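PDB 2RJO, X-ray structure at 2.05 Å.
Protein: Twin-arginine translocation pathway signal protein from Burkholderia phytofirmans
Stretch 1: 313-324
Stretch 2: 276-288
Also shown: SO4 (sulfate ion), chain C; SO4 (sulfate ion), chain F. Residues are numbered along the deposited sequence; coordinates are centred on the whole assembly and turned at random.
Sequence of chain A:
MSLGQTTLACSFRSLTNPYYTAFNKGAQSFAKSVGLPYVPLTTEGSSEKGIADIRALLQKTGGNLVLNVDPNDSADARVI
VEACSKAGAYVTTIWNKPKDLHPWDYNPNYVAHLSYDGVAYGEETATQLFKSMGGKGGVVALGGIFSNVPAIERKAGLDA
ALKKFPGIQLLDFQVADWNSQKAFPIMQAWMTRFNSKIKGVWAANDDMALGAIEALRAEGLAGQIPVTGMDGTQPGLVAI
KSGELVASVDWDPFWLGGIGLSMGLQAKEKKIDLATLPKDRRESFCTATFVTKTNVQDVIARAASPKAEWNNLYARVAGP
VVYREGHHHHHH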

# COMPACT_ATOMS: atom_id res chain seq x y z
N LEU A 313 2.46 -19.18 3.00
CA LEU A 313 1.48 -18.33 2.32
C LEU A 313 0.38 -17.59 3.09
O LEU A 313 0.12 -16.42 2.81
CB LEU A 313 0.82 -19.12 1.19
CG LEU A 313 1.78 -19.77 0.18
CD1 LEU A 313 0.99 -20.41 -0.97
CD2 LEU A 313 2.73 -18.72 -0.35
N TYR A 314 -0.29 -18.24 4.04
CA TYR A 314 -1.39 -17.58 4.76
C TYR A 314 -1.08 -17.24 6.20
O TYR A 314 -1.98 -17.19 7.05
CB TYR A 314 -2.64 -18.47 4.70
CG TYR A 314 -2.84 -19.11 3.36
CD1 TYR A 314 -3.14 -18.35 2.24
CD2 TYR A 314 -2.62 -20.48 3.19
CE1 TYR A 314 -3.21 -18.91 0.97
CE2 TYR A 314 -2.68 -21.06 1.92
CZ TYR A 314 -2.97 -20.27 0.82
OH TYR A 314 -2.98 -20.81 -0.45
N ALA A 315 0.19 -16.99 6.49
CA ALA A 315 0.62 -16.67 7.84
C ALA A 315 0.08 -15.34 8.36
O ALA A 315 -0.03 -15.14 9.57
CB ALA A 315 2.14 -16.68 7.91
N ARG A 316 -0.26 -14.43 7.45
CA ARG A 316 -0.74 -13.10 7.84
C ARG A 316 -2.18 -12.76 7.45
O ARG A 316 -2.52 -11.59 7.29
CB ARG A 316 0.17 -12.03 7.26
CG ARG A 316 1.63 -12.27 7.55
CD ARG A 316 2.50 -11.09 7.19
NE ARG A 316 3.92 -11.43 7.30
CZ ARG A 316 4.90 -10.53 7.29
NH1 ARG A 316 4.61 -9.24 7.17
NH2 ARG A 316 6.16 -10.91 7.40
N VAL A 317 -3.01 -13.78 7.29
CA VAL A 317 -4.39 -13.56 6.93
C VAL A 317 -5.17 -13.16 8.17
O VAL A 317 -5.31 -13.96 9.09
CB VAL A 317 -5.01 -14.83 6.32
CG1 VAL A 317 -6.42 -14.56 5.85
CG2 VAL A 317 -4.15 -15.32 5.17
N ALA A 318 -5.64 -11.92 8.21
CA ALA A 318 -6.42 -11.44 9.35
C ALA A 318 -7.88 -11.84 9.13
O ALA A 318 -8.59 -12.16 10.07
CB ALA A 318 -6.31 -9.92 9.48
N GLY A 319 -8.30 -11.83 7.87
CA GLY A 319 -9.66 -12.20 7.54
C GLY A 319 -9.93 -11.88 6.08
O GLY A 319 -9.03 -11.44 5.38
N PRO A 320 -11.16 -12.10 5.58
CA PRO A 320 -11.44 -11.79 4.18
C PRO A 320 -11.61 -10.30 3.99
O PRO A 320 -11.84 -9.58 4.97
CB PRO A 320 -12.73 -12.56 3.91
CG PRO A 320 -13.44 -12.47 5.22
CD PRO A 320 -12.32 -12.74 6.22
N VAL A 321 -11.49 -9.82 2.76
CA VAL A 321 -11.67 -8.40 2.53
C VAL A 321 -13.15 -8.13 2.77
O VAL A 321 -13.99 -8.99 2.46
CB VAL A 321 -11.31 -8.00 1.08
CG1 VAL A 321 -9.86 -8.39 0.78
CG2 VAL A 321 -12.26 -8.66 0.10
N VAL A 322 -13.46 -6.98 3.35
CA VAL A 322 -14.84 -6.63 3.62
C VAL A 322 -15.19 -5.40 2.80
O VAL A 322 -14.31 -4.62 2.44
CB VAL A 322 -15.07 -6.29 5.12
CG1 VAL A 322 -14.57 -7.42 5.99
CG2 VAL A 322 -14.35 -4.99 5.48
N TYR A 323 -16.47 -5.24 2.50
CA TYR A 323 -16.93 -4.10 1.72
C TYR A 323 -18.10 -3.45 2.45
O TYR A 323 -19.06 -4.13 2.80
CB TYR A 323 -17.40 -4.55 0.33
CG TYR A 323 -16.43 -5.43 -0.42
CD1 TYR A 323 -16.45 -6.82 -0.29
CD2 TYR A 323 -15.52 -4.88 -1.33
CE1 TYR A 323 -15.61 -7.64 -1.06
CE2 TYR A 323 -14.68 -5.68 -2.10
CZ TYR A 323 -14.72 -7.06 -1.96
OH TYR A 323 -13.91 -7.86 -2.74
N ARG A 324 -18.01 -2.14 2.67
CA ARG A 324 -19.08 -1.42 3.35
C ARG A 324 -20.32 -1.33 2.45
O ARG A 324 -20.21 -1.13 1.23
CB ARG A 324 -18.61 -0.01 3.71
CG ARG A 324 -17.48 0.04 4.72
CD ARG A 324 -16.43 1.07 4.31
NE ARG A 324 -16.95 2.43 4.23
CZ ARG A 324 -16.54 3.33 3.34
NH1 ARG A 324 -15.61 3.02 2.44
NH2 ARG A 324 -17.04 4.56 3.35
S SO4 C . -14.92 -0.18 1.05
O1 SO4 C . -14.43 -0.07 2.44
O2 SO4 C . -16.05 -1.14 1.00
O3 SO4 C . -13.83 -0.68 0.18
O4 SO4 C . -15.35 1.13 0.55
S SO4 F . 9.48 -9.40 7.90
O1 SO4 F . 9.42 -9.71 6.44
O2 SO4 F . 10.23 -10.47 8.60
O3 SO4 F . 8.10 -9.29 8.45
O4 SO4 F . 10.17 -8.10 8.09
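Stretch 2, residues 276-288: TLPKDRRESFCTA

Stretch 2 lies beside stretch 1 as an antiparallel partner: strand 283-286 runs against strand 317-320 with an angle of 134° between their N-to-C directions and a closest axial approach of 4.4 Å. Stretch 1 enters its strand from a type I turn, Tyr314 to Val317. In stretch 2, residues ahead of the strand fold back on themselves, with Arg281 N hydrogen-bonded to Pro278 O (3.1 Å) and Glu283 N to Lys279 O (2.9 Å), and Asp280 also reaches stretch 1, its CA 3.9 Å from Pro320 CA.

Val317 pairs with Cys286 (CA-CA 4.7 Å), Gly319 with Phe285 (5.3 Å) and Pro320 with Ser284 (4.3 Å). The register slips by one residue between Val317 and Gly319, a beta bulge at which Phe285 O accepts from two successive amides, Ala318 N (2.8 Å) and Gly319 N (3.2 Å). Phe285 N returns a short, nearly linear bond to Gly319 O (2.6 Å, 177°). The ladder continues at both ends: Thr287 N donates to Arg316 O (2.9 Å), and Val321 N to Glu283 O (3.1 Å). Proline has no amide hydrogen, but Pro320 CA approaches Glu283 O at 3.2 Å in a CA-H...O contact.

Phe285 is the residue with the largest area covered by the other stretch. Val321 CA sits over its ring face, 3.8 Å from the ring centroid and 6° off the normal, while Val322 CG2 meets Phe285 CE1 at 3.4 Å. Val321 CG1 adds an apolar contact with Phe285 CD2 at 3.9 Å. Beyond this cluster, Tyr323 OH donates to Glu283 OE1 (2.7 Å), which lies near the plane of the tyrosine ring at its edge; Val321 CG2 is also 3.0 Å from Glu283 OE1.

Near the start of stretch 1, Arg281 extends along the Tyr314 ring: its CD stands 3.8 Å from the ring centroid, over the face, and Tyr314 CD2 in turn lies over the guanidinium, 3.4 Å from Arg281 NH1. Tyr314 OH reaches Leu277 CD2 at 3.6 Å. Val317 points its CA-to-CB bond away, yet its CG1 comes within 3.1 Å of Asp280 O. That same oxygen accepts from Ser284 OG (2.5 Å), tying the segment ahead of the strand in stretch 2 to the strand itself.

Near the end of stretch 2, Ala318 CB packs 3.7 Å from Thr287 OG1. The end of Arg316 leads away from stretch 2, and its NH2 donates to O3 of the chain F sulfate (2.7 Å).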

# COMPACT_ATOMS: atom_id res chain seq x y z
N THR A 276 -10.41 -25.13 -3.78
CA THR A 276 -10.81 -25.55 -2.44
C THR A 276 -10.42 -24.59 -1.31
O THR A 276 -10.66 -24.90 -0.13
CB THR A 276 -10.20 -26.91 -2.11
OG1 THR A 276 -9.90 -27.60 -3.34
CG2 THR A 276 -11.17 -27.75 -1.30
N LEU A 277 -9.83 -23.45 -1.63
CA LEU A 277 -9.42 -22.51 -0.59
C LEU A 277 -10.57 -21.70 -0.01
O LEU A 277 -11.53 -21.38 -0.71
CB LEU A 277 -8.39 -21.51 -1.14
CG LEU A 277 -6.90 -21.82 -1.24
CD1 LEU A 277 -6.67 -23.10 -1.99
CD2 LEU A 277 -6.22 -20.66 -1.94
N PRO A 278 -10.49 -21.37 1.28
CA PRO A 278 -11.58 -20.58 1.86
C PRO A 278 -11.52 -19.22 1.17
O PRO A 278 -10.49 -18.88 0.55
CB PRO A 278 -11.21 -20.49 3.34
CG PRO A 278 -10.44 -21.76 3.57
CD PRO A 278 -9.57 -21.85 2.33
N LYS A 279 -12.59 -18.45 1.25
CA LYS A 279 -12.64 -17.14 0.62
C LYS A 279 -11.57 -16.20 1.19
O LYS A 279 -10.96 -15.43 0.45
CB LYS A 279 -14.03 -16.52 0.80
CG LYS A 279 -15.20 -17.47 0.50
CD LYS A 279 -15.50 -17.61 -0.98
CE LYS A 279 -16.20 -16.37 -1.51
NZ LYS A 279 -17.55 -16.13 -0.88
N ASP A 280 -11.35 -16.25 2.51
CA ASP A 280 -10.36 -15.38 3.14
C ASP A 280 -8.92 -15.67 2.74
O ASP A 280 -8.00 -14.98 3.19
CB ASP A 280 -10.50 -15.39 4.67
CG ASP A 280 -10.52 -16.79 5.24
OD1 ASP A 280 -9.77 -17.05 6.20
OD2 ASP A 280 -11.29 -17.63 4.73
N ARG A 281 -8.73 -16.68 1.91
CA ARG A 281 -7.40 -17.03 1.42
C ARG A 281 -7.31 -16.65 -0.06
O ARG A 281 -6.24 -16.72 -0.67
CB ARG A 281 -7.11 -18.51 1.62
CG ARG A 281 -6.95 -18.84 3.09
CD ARG A 281 -6.44 -20.22 3.33
NE ARG A 281 -6.01 -20.37 4.71
CZ ARG A 281 -5.39 -21.45 5.18
NH1 ARG A 281 -5.14 -22.48 4.38
NH2 ARG A 281 -4.99 -21.48 6.44
N ARG A 282 -8.44 -16.22 -0.60
CA ARG A 282 -8.57 -15.78 -1.99
C ARG A 282 -8.57 -14.25 -2.02
O ARG A 282 -7.93 -13.64 -2.87
CB ARG A 282 -9.85 -16.34 -2.59
CG ARG A 282 -9.66 -17.68 -3.28
CD ARG A 282 -8.93 -17.46 -4.60
NE ARG A 282 -8.98 -18.64 -5.44
CZ ARG A 282 -9.02 -18.63 -6.77
NH1 ARG A 282 -9.03 -17.49 -7.44
NH2 ARG A 282 -9.03 -19.78 -7.43
N GLU A 283 -9.32 -13.65 -1.10
CA GLU A 283 -9.41 -12.20 -0.94
C GLU A 283 -9.15 -11.99 0.54
O GLU A 283 -10.03 -12.22 1.37
CB GLU A 283 -10.79 -11.68 -1.30
CG GLU A 283 -11.08 -11.64 -2.79
CD GLU A 283 -12.32 -10.84 -3.12
OE1 GLU A 283 -13.02 -10.40 -2.18
OE2 GLU A 283 -12.60 -10.64 -4.32
N SER A 284 -7.94 -11.56 0.88
CA SER A 284 -7.55 -11.41 2.27
C SER A 284 -7.21 -10.01 2.76
O SER A 284 -6.66 -9.18 2.03
CB SER A 284 -6.35 -12.31 2.56
OG SER A 284 -6.41 -13.53 1.84
N PHE A 285 -7.56 -9.74 4.02
CA PHE A 285 -7.18 -8.49 4.67
C PHE A 285 -6.02 -9.07 5.47
O PHE A 285 -6.19 -10.10 6.11
CB PHE A 285 -8.25 -7.99 5.63
CG PHE A 285 -9.07 -6.86 5.08
CD1 PHE A 285 -10.20 -6.42 5.77
CD2 PHE A 285 -8.73 -6.25 3.88
CE1 PHE A 285 -10.97 -5.37 5.26
CE2 PHE A 285 -9.50 -5.21 3.37
CZ PHE A 285 -10.62 -4.77 4.06
N CYS A 286 -4.85 -8.45 5.42
CA CYS A 286 -3.71 -9.00 6.14
C CYS A 286 -3.45 -8.25 7.43
O CYS A 286 -3.98 -7.16 7.65
CB CYS A 286 -2.47 -8.96 5.25
SG CYS A 286 -2.74 -9.68 3.62
N THR A 287 -2.63 -8.84 8.29
CA THR A 287 -2.30 -8.21 9.56
C THR A 287 -1.18 -7.22 9.34
O THR A 287 -0.21 -7.53 8.67
CB THR A 287 -1.84 -9.26 10.59
OG1 THR A 287 -2.92 -10.16 10.87
CG2 THR A 287 -1.41 -8.58 11.89
N ALA A 288 -1.33 -6.02 9.89
CA ALA A 288 -0.30 -5.00 9.76
C ALA A 288 0.16 -4.62 11.17
O ALA A 288 -0.44 -5.06 12.14
CB ALA A 288 -0.85 -3.78 9.03
O HOH W 1 1.83 -7.39 7.18